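Local coordinates for seryl-tRNA synthetase (Pyrococcus horikoshii, PDB 2DQ0) that catalyses the ATP-dependent attachment of serine to tRNA(Ser) by way of a seryl-adenylate intermediate, working as a homodimer with the tRNA bound across it, at the interface of chains A and B. Numbering follows the deposited sequence. Chains: chain A/B, Seryl-tRNA synthetase.

Contact 1 and contact 2 are neighbouring parts of one two-fold symmetric dimer interface, the centres of their C-alpha atoms about 6 Å apart. They share B:Ile216, at the end of strand 213-216: its backbone pairs with strand 187-189 of chain A in contact 1, and its side chain packs against helix 190-209 of chain A in contact 2. As that helix directly follows strand 187-189, one continuous stretch of chain A serves both. Contact 2 also reaches strand 301-311, tying the subunit boundary to the catalytic core. Symmetry repeats both contacts with the chains exchanged, as suits a homodimer that binds tRNA across its subunits.

Contact 1: the interface of chains A and B. Residues chain A 187-189; chain B 215-218, 257.
The backbone N of A:Leu188 donates to the carbonyl O of B:Ile216 over 2.9 Å, and B:Ile216 N returns a bond to A:Leu188 O, also 2.9 Å. This reciprocal pair joins strand 187-189 of chain A to strand 213-216 of chain B in an antiparallel bridge, which A:Leu189 and B:Val215 continue. Strand 213-216 and the prolines that follow it belong to motif 1, the dimerisation element of class II aminoacyl-tRNA synthetases, so a short sheet runs from one subunit into the other.

The side chains of A:Tyr187, A:Leu189 and B:Val215 share one face of this sheet. In A:Tyr187, CG stands opposite the carbonyl carbon and beside the backbone N (chi1 -77°), which carries the phenol ring along the chain B segment towards its prolines. B:Pro218 points the CD methylene of its ring at the middle of one tyrosine face, 3.7 Å above the ring centre, in a CH-pi contact; the two side chains meet roughly perpendicular. B:Pro217 adds a further contact from its CA to CD2 of the tyrosine at 4.0 Å. B:Val215 comes in at the rim instead: its CG2 methyl lies in the ring plane, 3.9 Å from CD2, the valine lying alongside the tyrosine with the same heading. Face and edge are thus held by different residues, which should limit both tilting and sliding of the ring.

A:Leu189 runs parallel to B:Val215 and touches its CB through the CD2 methyl at 4.0 Å. On the opposite face of the sheet, A:Leu188 and B:Ile216 meet close to their backbones, CB to CB at 4.0 Å, leaving the outer part of the isoleucine to pack against other groups.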
loop_
_atom_site.group_PDB
_atom_site.type_symbol
_atom_site.label_atom_id
_atom_site.label_comp_id
_atom_site.label_asym_id
_atom_site.label_seq_id
_atom_site.Cartn_x
_atom_site.Cartn_y
_atom_site.Cartn_z
ATOM N N TYR A 187 -12.092 6.833 4.849
ATOM C CA TYR A 187 -11.784 6.211 6.134
ATOM C C TYR A 187 -13.007 5.293 6.221
ATOM O O TYR A 187 -14.134 5.726 5.958
ATOM C CB TYR A 187 -11.841 7.162 7.353
ATOM C CG TYR A 187 -10.677 8.101 7.531
ATOM C CD1 TYR A 187 -10.621 9.311 6.829
ATOM C CD2 TYR A 187 -9.621 7.783 8.394
ATOM C CE1 TYR A 187 -9.560 10.171 6.976
ATOM C CE2 TYR A 187 -8.543 8.647 8.552
ATOM C CZ TYR A 187 -8.523 9.840 7.837
ATOM O OH TYR A 187 -7.483 10.720 7.978
ATOM N N LEU A 188 -12.784 4.028 6.545
ATOM C CA LEU A 188 -13.874 3.081 6.713
ATOM C C LEU A 188 -13.954 2.895 8.254
ATOM O O LEU A 188 -12.917 2.828 8.945
ATOM C CB LEU A 188 -13.523 1.794 5.996
ATOM C CG LEU A 188 -14.454 1.226 4.935
ATOM C CD1 LEU A 188 -14.915 2.285 3.922
ATOM C CD2 LEU A 188 -13.690 0.110 4.254
ATOM N N LEU A 189 -15.173 2.840 8.787
ATOM C CA LEU A 189 -15.373 2.747 10.232
ATOM C C LEU A 189 -16.240 1.606 10.749
ATOM O O LEU A 189 -16.978 0.959 9.996
ATOM C CB LEU A 189 -15.978 4.056 10.749
ATOM C CG LEU A 189 -15.352 5.376 10.291
ATOM C CD1 LEU A 189 -16.353 6.498 10.491
ATOM C CD2 LEU A 189 -14.076 5.672 11.071
ATOM N N VAL B 215 -10.937 1.551 12.517
ATOM C CA VAL B 215 -10.838 2.307 11.280
ATOM C C VAL B 215 -9.797 1.800 10.291
ATOM O O VAL B 215 -8.749 1.288 10.682
ATOM C CB VAL B 215 -10.594 3.837 11.595
ATOM C CG1 VAL B 215 -10.029 3.983 12.954
ATOM C CG2 VAL B 215 -9.670 4.493 10.558
ATOM N N ILE B 216 -10.138 1.902 9.007
ATOM C CA ILE B 216 -9.238 1.544 7.913
ATOM C C ILE B 216 -9.064 2.897 7.237
ATOM O O ILE B 216 -9.982 3.409 6.607
ATOM C CB ILE B 216 -9.869 0.547 6.909
ATOM C CG1 ILE B 216 -9.922 -0.851 7.523
ATOM C CG2 ILE B 216 -9.038 0.511 5.627
ATOM C CD1 ILE B 216 -10.685 -1.876 6.661
ATOM N N PRO B 217 -7.882 3.493 7.367
ATOM C CA PRO B 217 -7.554 4.800 6.795
ATOM C C PRO B 217 -7.030 4.778 5.385
ATOM O O PRO B 217 -6.916 3.728 4.743
ATOM C CB PRO B 217 -6.458 5.279 7.713
ATOM C CG PRO B 217 -5.638 4.007 7.818
ATOM C CD PRO B 217 -6.717 2.956 8.099
ATOM N N PRO B 218 -6.741 5.969 4.864
ATOM C CA PRO B 218 -6.192 6.014 3.512
ATOM C C PRO B 218 -4.748 5.560 3.736
ATOM O O PRO B 218 -4.165 5.867 4.793
ATOM C CB PRO B 218 -6.284 7.490 3.160
ATOM C CG PRO B 218 -7.558 7.882 3.848
ATOM C CD PRO B 218 -7.368 7.259 5.212
ATOM N N LEU B 257 -4.456 8.801 11.020
ATOM C CA LEU B 257 -5.298 8.898 12.197
ATOM C C LEU B 257 -5.172 10.281 12.850
ATOM O O LEU B 257 -6.143 10.817 13.374
ATOM C CB LEU B 257 -4.921 7.801 13.187
ATOM C CG LEU B 257 -5.907 6.640 13.334
ATOM C CD1 LEU B 257 -7.014 6.719 12.287
ATOM C CD2 LEU B 257 -5.168 5.332 13.242
#

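Contact 2: the interface of chains A and B. Residues chain A 193, 196, 303; chain B 216, 219, 278.
Helix 190-209 and strand 301-311 of chain A meet the end of strand 213-216 and the loop after it in chain B, with B:Val278 of strand 273-282 at the margin. A:His303 links the subunits through its imidazole NE2, 2.6 Å from the phenol OH of B:Tyr219. The OH lies in the imidazole plane and NE2 in the phenol plane, so the rings meet edge to edge, although the side chains run crosswise. The bond is bent, 130° at the hydrogen, and its direction is not settled by the geometry.

On the other edge of the imidazole, ND1 donates an almost straight bond of 3.1 Å to OD2 of A:Asp196. The carboxylate receives it on its syn side, 31° out of its own plane, whereas the oxygen lies in the ring plane. A:Asp196 extends its CG away from the backbone N (chi1 -176°), which brings the carboxylate across to the histidine. This bond probably holds the imidazole's rotation, so A:Asp196 positions A:His303 for the tyrosine as well as touching chain B itself, and it may favour positive charge on the ring. A leucine in place of A:His303 would probably leave the B:Tyr219 hydroxyl without its partner across the interface and A:Asp196 free to turn.

Beside these polar groups, B:Ile216 and A:Val193 overlap flank to flank, running opposite ways, with CG1 of the isoleucine 3.7 Å from CG1 of the valine. The CD1 methyl of the isoleucine continues to the flank of A:Asp196, 3.9 Å from OD1. The site lies where the motif 1 helix 190-209 and strand 301-311 of chain A, the second motif 2 strand of the class II catalytic sheet, face the motif 1 strand end and following loop of chain B.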
loop_
_atom_site.group_PDB
_atom_site.type_symbol
_atom_site.label_atom_id
_atom_site.label_comp_id
_atom_site.label_asym_id
_atom_site.label_seq_id
_atom_site.Cartn_x
_atom_site.Cartn_y
_atom_site.Cartn_z
ATOM N N VAL A 193 -15.513 -2.092 8.982
ATOM C CA VAL A 193 -14.123 -2.534 8.998
ATOM C C VAL A 193 -14.114 -4.033 9.272
ATOM O O VAL A 193 -13.364 -4.785 8.643
ATOM C CB VAL A 193 -13.287 -1.799 10.083
ATOM C CG1 VAL A 193 -11.901 -2.402 10.170
ATOM C CG2 VAL A 193 -13.167 -0.319 9.738
ATOM N N ASP A 196 -15.207 -5.886 6.124
ATOM C CA ASP A 196 -14.158 -5.903 5.123
ATOM C C ASP A 196 -13.228 -7.075 5.439
ATOM O O ASP A 196 -13.011 -7.941 4.578
ATOM C CB ASP A 196 -13.386 -4.579 5.160
ATOM C CG ASP A 196 -12.317 -4.473 4.072
ATOM O OD1 ASP A 196 -12.243 -3.420 3.421
ATOM O OD2 ASP A 196 -11.534 -5.418 3.870
ATOM N N HIS A 303 -9.252 -3.526 -1.014
ATOM C CA HIS A 303 -8.720 -4.835 -0.678
ATOM C C HIS A 303 -9.314 -5.886 -1.606
ATOM O O HIS A 303 -10.504 -5.824 -1.943
ATOM C CB HIS A 303 -9.066 -5.140 0.770
ATOM C CG HIS A 303 -8.395 -4.229 1.741
ATOM N ND1 HIS A 303 -8.887 -3.994 3.006
ATOM C CD2 HIS A 303 -7.241 -3.522 1.646
ATOM C CE1 HIS A 303 -8.067 -3.180 3.648
ATOM N NE2 HIS A 303 -7.060 -2.878 2.846
ATOM N N ILE B 216 -10.138 1.902 9.007
ATOM C CA ILE B 216 -9.238 1.544 7.913
ATOM C C ILE B 216 -9.064 2.897 7.237
ATOM O O ILE B 216 -9.982 3.409 6.607
ATOM C CB ILE B 216 -9.869 0.547 6.909
ATOM C CG1 ILE B 216 -9.922 -0.851 7.523
ATOM C CG2 ILE B 216 -9.038 0.511 5.627
ATOM C CD1 ILE B 216 -10.685 -1.876 6.661
ATOM N N TYR B 219 -4.183 4.828 2.778
ATOM C CA TYR B 219 -2.821 4.356 2.916
ATOM C C TYR B 219 -1.837 5.335 2.296
ATOM O O TYR B 219 -0.619 5.182 2.452
ATOM C CB TYR B 219 -2.672 2.985 2.277
ATOM C CG TYR B 219 -3.617 1.952 2.835
ATOM C CD1 TYR B 219 -3.852 0.752 2.151
ATOM C CD2 TYR B 219 -4.262 2.150 4.056
ATOM C CE1 TYR B 219 -4.685 -0.215 2.669
ATOM C CE2 TYR B 219 -5.106 1.182 4.576
ATOM C CZ TYR B 219 -5.308 0.002 3.878
ATOM O OH TYR B 219 -6.133 -0.960 4.396
ATOM N N VAL B 278 -6.204 -0.111 11.345
ATOM C CA VAL B 278 -5.526 -1.272 10.760
ATOM C C VAL B 278 -4.996 -0.784 9.432
ATOM O O VAL B 278 -5.667 -0.005 8.752
ATOM C CB VAL B 278 -6.448 -2.427 10.331
ATOM C CG1 VAL B 278 -5.640 -3.691 10.284
ATOM C CG2 VAL B 278 -7.645 -2.543 11.189
#